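Local coordinates for secreted in xylem 3 (PDB 5OD4), which is an effector (Avr2) that the fungal plant pathogen Fusarium oxysporum secretes, and probably suppresses host immunity while being open to recognition by the plant, at residues 22-25 with 26-30; 72-75 with 76-79. One frame throughout, in Å; residues are numbered along the deposited sequence. Where two conformers were deposited one is given.

Interaction 1. Residues 22-25 with 26-30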
ATOM      1  N   SER A  22      -9.458  -4.316   4.567  1.00 10.72           N
ATOM      2  CA  SER A  22     -10.578  -3.501   5.005  1.00 10.45           C
ATOM      3  C   SER A  22     -10.117  -2.551   6.138  1.00 10.10           C
ATOM      4  O   SER A  22      -9.116  -2.761   6.797  1.00 13.26           O
ATOM      5  CB  SER A  22     -11.733  -4.410   5.498  1.00 11.96           C
ATOM      6  OG  SER A  22     -12.226  -5.271   4.497  1.00 16.60           O
ATOM      7  N   THR A  23     -10.894  -1.514   6.323  1.00 10.17           N
ATOM      8  CA  THR A  23     -10.744  -0.615   7.480  1.00 10.37           C
ATOM      9  C   THR A  23     -11.982  -0.817   8.362  1.00 10.42           C
ATOM     10  O   THR A  23     -13.127  -0.730   7.892  1.00 11.27           O
ATOM     11  CB  THR A  23     -10.628   0.846   7.017  1.00  9.95           C
ATOM     12  OG1 THR A  23      -9.421   0.983   6.239  1.00 10.34           O
ATOM     13  CG2 THR A  23     -10.691   1.824   8.135  1.00 11.06           C
ATOM     14  N   GLU A  24     -11.733  -1.005   9.643  1.00 11.43           N
ATOM     15  CA  GLU A  24     -12.820  -1.191  10.565  1.00 12.97           C
ATOM     16  C   GLU A  24     -13.603   0.081  10.776  1.00 11.85           C
ATOM     17  O   GLU A  24     -13.004   1.181  10.749  1.00 11.79           O
ATOM     18  CB  GLU A  24     -12.334  -1.690  11.930  1.00 14.07           C
ATOM     19  CG  GLU A  24     -11.951  -3.167  11.962  1.00 18.51           C
ATOM     20  CD  GLU A  24     -11.083  -3.731  10.865  1.00 27.53           C
ATOM     21  OE1 GLU A  24     -11.584  -4.658  10.181  1.00 31.34           O
ATOM     22  OE2 GLU A  24      -9.913  -3.323  10.756  1.00 38.94           O
ATOM     23  N   PRO A  25     -14.896  -0.013  11.061  1.00 12.75           N
ATOM     24  CA  PRO A  25     -15.685   1.084  11.493  1.00 13.97           C
ATOM     25  C   PRO A  25     -14.909   1.866  12.564  1.00 12.35           C
ATOM     26  O   PRO A  25     -14.273   1.315  13.444  1.00 11.40           O
ATOM     27  CB  PRO A  25     -16.944   0.349  12.048  1.00 13.83           C
ATOM     28  CG  PRO A  25     -17.105  -0.827  11.193  1.00 16.05           C
ATOM     29  CD  PRO A  25     -15.715  -1.266  10.997  1.00 14.84           C
ATOM     30  N   LEU A  26     -14.941   3.169  12.450  1.00 13.00           N
ATOM     31  CA  LEU A  26     -14.117   4.042  13.281  1.00 14.19           C
ATOM     32  C   LEU A  26     -14.481   4.057  14.796  1.00 13.21           C
ATOM     33  O   LEU A  26     -13.639   4.410  15.648  1.00 14.84           O
ATOM     34  CB  LEU A  26     -14.084   5.437  12.698  1.00 18.15           C
ATOM     35  CG  LEU A  26     -13.484   5.533  11.278  1.00 23.27           C
ATOM     36  CD1 LEU A  26     -13.572   6.957  10.768  1.00 27.36           C
ATOM     37  CD2 LEU A  26     -12.052   5.020  11.197  1.00 28.90           C
ATOM     38  N   GLY A  27     -15.675   3.573  15.139  1.00 11.71           N
ATOM     39  CA  GLY A  27     -16.052   3.405  16.509  1.00 12.05           C
ATOM     40  C   GLY A  27     -15.509   2.159  17.173  1.00 10.11           C
ATOM     41  O   GLY A  27     -15.749   1.963  18.369  1.00 12.43           O
ATOM     42  N   TYR A  28     -14.813   1.314  16.435  1.00  9.07           N
ATOM     43  CA  TYR A  28     -14.191   0.145  17.002  1.00  9.68           C
ATOM     44  C   TYR A  28     -12.798   0.530  17.478  1.00  9.87           C
ATOM     45  O   TYR A  28     -12.023   1.184  16.781  1.00 12.57           O
ATOM     46  CB  TYR A  28     -14.098  -1.007  16.022  1.00 10.56           C
ATOM     47  CG  TYR A  28     -15.378  -1.549  15.480  1.00 10.33           C
ATOM     48  CD1 TYR A  28     -16.627  -1.147  15.937  1.00 10.55           C
ATOM     49  CD2 TYR A  28     -15.326  -2.516  14.488  1.00 10.71           C
ATOM     50  CE1 TYR A  28     -17.789  -1.637  15.401  1.00 12.15           C
ATOM     51  CE2 TYR A  28     -16.483  -3.026  13.933  1.00 11.90           C
ATOM     52  CZ  TYR A  28     -17.728  -2.588  14.354  1.00 11.65           C
ATOM     53  OH  TYR A  28     -18.853  -3.070  13.764  1.00 15.63           O
ATOM     54  N   ALA A  29     -12.458   0.213  18.727  1.00  9.37           N
ATOM     55  CA  ALA A  29     -11.185   0.641  19.301  1.00  9.48           C
ATOM     56  C   ALA A  29      -9.985  -0.036  18.644  1.00  9.86           C
ATOM     57  O   ALA A  29      -9.977  -1.233  18.474  1.00 14.78           O
ATOM     58  CB  ALA A  29     -11.175   0.339  20.788  1.00 11.36           C
ATOM     59  N   ARG A  30      -8.965   0.736  18.372  1.00  9.41           N
ATOM     60  CA  ARG A  30      -7.640   0.243  18.006  1.00 10.54           C
ATOM     61  C   ARG A  30      -6.629   0.638  19.061  1.00  9.70           C
ATOM     62  O   ARG A  30      -6.762   1.686  19.684  1.00 12.02           O
ATOM     63  CB  ARG A  30      -7.085   0.946  16.786  1.00 13.86           C
ATOM     64  CG  ARG A  30      -7.687   0.629  15.492  1.00 14.93           C
ATOM     65  CD  ARG A  30      -8.985   1.282  15.252  1.00 12.99           C
ATOM     66  NE  ARG A  30      -9.227   1.336  13.853  1.00 11.99           N
ATOM     67  CZ  ARG A  30     -10.389   1.488  13.278  1.00 10.69           C
ATOM     68  NH1 ARG A  30     -11.503   1.454  13.964  1.00 11.59           N
ATOM     69  NH2 ARG A  30     -10.426   1.530  11.935  1.00 13.22           N
TER
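A type I beta turn runs from Pro25 to Tyr28, with Leu26 and Gly27 at its corners, on the protein surface in the loop between strands 17-21 and 39-40, and Arg30 braces that turn from within the same loop. The turn bond runs from Tyr28 N to Pro25 O over 3.0 Å and is fairly straight, at 163°. Pro25 also lies over one face of the Tyr28 ring in a CH-pi contact: Pro25 CB is 3.8 Å from the ring centroid, 9° off the normal. Pro25 CD reaches Tyr28 CE2 at 3.5 Å. With CG anti to the carbonyl carbon (chi1 -61°), the tyrosine folds back over the proline.

The Arg30 guanidinium binds three backbone oxygens. Arg30 NH1 donates to Pro25 O at 2.8 Å. It also donates to Tyr28 O, with Arg30 NH1 and Tyr28 O 2.9 Å apart. Arg30 NH2 donates to Glu24 O at 2.9 Å; all three bonds lie close to the guanidinium plane. A bend at chi2 brings the group back to the turn. Glu24 CB covers one guanidinium face, 3.7 Å from Arg30 NH2, and Thr23 CG2 meets its edge. Arg30 NE forms a salt bridge with Glu52 of strand 47-53.

Pro25 O thus accepts two bonds, with Arg30 NH1 and Tyr28 N arriving from opposite faces of its carbonyl plane. Together with the Glu52 bridge, these bonds restrict rotation of the guanidinium and fix the turn by side-chain as well as backbone chemistry.

Interaction 2. Residues 72-75 with 76-79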
ATOM      1  N   GLN A  72      19.662  -0.062   0.824  1.00  7.71           N
ATOM      2  CA  GLN A  72      19.101   0.787  -0.236  1.00  7.38           C
ATOM      3  C   GLN A  72      18.321  -0.059  -1.228  1.00  7.47           C
ATOM      4  O   GLN A  72      18.656  -1.226  -1.474  1.00  9.17           O
ATOM      5  CB  GLN A  72      20.229   1.492  -0.978  1.00  8.38           C
ATOM      6  CG  GLN A  72      20.994   2.500  -0.132  1.00  8.77           C
ATOM      7  CD  GLN A  72      22.198   2.942  -0.898  1.00  9.52           C
ATOM      8  OE1 GLN A  72      23.234   2.267  -0.882  1.00 11.05           O
ATOM      9  NE2 GLN A  72      22.086   4.051  -1.635  1.00  9.84           N
ATOM     10  N   ALA A  73      17.303   0.537  -1.848  1.00  7.15           N
ATOM     11  CA  ALA A  73      16.618  -0.124  -2.945  1.00  7.03           C
ATOM     12  C   ALA A  73      17.579  -0.364  -4.107  1.00  7.04           C
ATOM     13  O   ALA A  73      18.343   0.525  -4.487  1.00  8.09           O
ATOM     14  CB  ALA A  73      15.457   0.736  -3.408  1.00  7.66           C
ATOM     15  N   ILE A  74      17.510  -1.556  -4.710  1.00  7.45           N
ATOM     16  CA  ILE A  74      18.395  -1.927  -5.805  0.50  8.28           C
ATOM     17  C   ILE A  74      17.795  -1.685  -7.169  1.00  7.95           C
ATOM     18  O   ILE A  74      18.439  -1.947  -8.196  1.00  9.32           O
ATOM     19  CB  ILE A  74      18.855  -3.398  -5.700  0.50 10.69           C
ATOM     20  CG1 ILE A  74      17.722  -4.388  -5.972  0.50 12.19           C
ATOM     21  CG2 ILE A  74      19.487  -3.660  -4.352  0.50 12.61           C
ATOM     22  CD1 ILE A  74      18.164  -5.825  -5.901  0.50 14.76           C
ATOM     23  N   ALA A  75      16.569  -1.181  -7.202  1.00  8.14           N
ATOM     24  CA  ALA A  75      15.783  -0.952  -8.415  1.00  8.72           C
ATOM     25  C   ALA A  75      14.718   0.062  -8.063  1.00  7.55           C
ATOM     26  O   ALA A  75      14.539   0.434  -6.903  1.00  8.06           O
ATOM     27  CB  ALA A  75      15.203  -2.240  -8.951  1.00 10.73           C
ATOM     28  N   ASN A  76      13.979   0.480  -9.103  1.00  8.18           N
ATOM     29  CA  ASN A  76      12.790   1.317  -8.888  1.00  8.20           C
ATOM     30  C   ASN A  76      11.563   0.463  -8.740  1.00  7.68           C
ATOM     31  O   ASN A  76      11.410  -0.534  -9.440  1.00  9.32           O
ATOM     32  CB  ASN A  76      12.595   2.241 -10.092  1.00  9.00           C
ATOM     33  CG  ASN A  76      13.729   3.212 -10.266  1.00  9.49           C
ATOM     34  OD1 ASN A  76      14.049   3.973  -9.352  1.00 11.14           O
ATOM     35  ND2 ASN A  76      14.323   3.219 -11.459  1.00 12.36           N
ATOM     36  N   TYR A  77      10.674   0.872  -7.832  1.00  7.48           N
ATOM     37  CA  TYR A  77       9.427   0.151  -7.576  1.00  7.53           C
ATOM     38  C   TYR A  77       8.259   1.096  -7.632  1.00  7.58           C
ATOM     39  O   TYR A  77       8.303   2.248  -7.162  1.00  9.18           O
ATOM     40  CB  TYR A  77       9.446  -0.526  -6.184  1.00  8.37           C
ATOM     41  CG  TYR A  77      10.553  -1.528  -6.007  1.00  7.65           C
ATOM     42  CD1 TYR A  77      11.842  -1.106  -5.661  1.00  8.14           C
ATOM     43  CD2 TYR A  77      10.352  -2.875  -6.162  1.00  8.99           C
ATOM     44  CE1 TYR A  77      12.858  -2.003  -5.489  1.00  8.73           C
ATOM     45  CE2 TYR A  77      11.378  -3.798  -5.971  1.00 10.30           C
ATOM     46  CZ  TYR A  77      12.622  -3.359  -5.637  1.00  9.76           C
ATOM     47  OH  TYR A  77      13.686  -4.189  -5.436  1.00 13.09           O
ATOM     48  N   GLU A  78       7.168   0.583  -8.203  1.00  7.21           N
ATOM     49  CA  GLU A  78       5.863   1.226  -8.268  1.00  7.48           C
ATOM     50  C   GLU A  78       5.001   0.674  -7.141  1.00  7.09           C
ATOM     51  O   GLU A  78       4.908  -0.546  -6.967  1.00  8.42           O
ATOM     52  CB  GLU A  78       5.245   0.923  -9.636  1.00  8.49           C
ATOM     53  CG  GLU A  78       3.842   1.446  -9.867  1.00  8.85           C
ATOM     54  CD  GLU A  78       3.739   2.933 -10.039  1.00  9.18           C
ATOM     55  OE1 GLU A  78       4.723   3.661  -9.955  1.00 10.26           O
ATOM     56  OE2 GLU A  78       2.585   3.403 -10.289  1.00  9.82           O
ATOM     57  N   ILE A  79       4.355   1.570  -6.384  1.00  6.76           N
ATOM     58  CA  ILE A  79       3.489   1.210  -5.275  1.00  6.82           C
ATOM     59  C   ILE A  79       2.136   1.860  -5.541  1.00  6.69           C
ATOM     60  O   ILE A  79       2.059   3.065  -5.749  1.00  7.78           O
ATOM     61  CB  ILE A  79       4.064   1.723  -3.946  1.00  7.37           C
ATOM     62  CG1 ILE A  79       5.450   1.162  -3.682  1.00  9.07           C
ATOM     63  CG2 ILE A  79       3.129   1.391  -2.801  1.00  8.18           C
ATOM     64  CD1 ILE A  79       6.273   1.989  -2.741  1.00 10.20           C
TER
HETATM   65  O   HOH W   1      15.505  -3.263  -3.498  1.00 10.64           O
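The bend by which the loop after strand 60-66 enters strand 77-85 is built round the Tyr77 ring, which reaches back from the first residue of the strand alongside residues 73-75. No direct hydrogen bond joins 72-75 to 76-79; apolar contacts and a water do so instead. Ala73 CB meets the ring at its edge, near the ring plane, 4.3 Å from Tyr77 CE1. The methyl of Ala75 approaches the same atom, its CB lying 4.2 Å from Tyr77 CE1. Ala75 O comes to 3.3 Å of Tyr77 CE1, obliquely to the ring.

At the far end of the ring, one water is hydrogen-bonded to Tyr77 OH (2.8 Å). The same water accepts a hydrogen bond from Ile74 N at 2.9 Å. The hydroxyl is thereby linked through the water to the backbone of Ile74, three positions earlier. Chi1 of Tyr77 is -60°, which sets CG anti to the carbonyl carbon and sends the ring back along the incoming chain. Ala75 N, by contrast, is buried here without a polar partner in the model.

At the entry to the strand, Asn76 OD1 accepts a hydrogen bond from Thr103 N, and the Tyr77 backbone is bonded to Leu101 at the end of strand 94-101. The Tyr77 side chain touches Leu101 and Glu127, residues of the two strands that flank 77-85 in its antiparallel sheet.

From the N terminus, strand 17-21, at an outer position of one four-stranded sheet, leads into interaction 1, which closes a tight turn on the way to strand 39-40 of the other sheet. After strands 47-53 and 60-66 of that second sheet, the chain returns to the first through the loop holding interaction 2, at the start of strand 77-85. The two contacts are in series, neither nested nor crossing. Their centres are about 32 Å apart, on opposite sides of the chain's centre, and they do not touch. Both lie on connections between the sheets of the beta-sandwich, one leaving the first sheet and the other re-entering it.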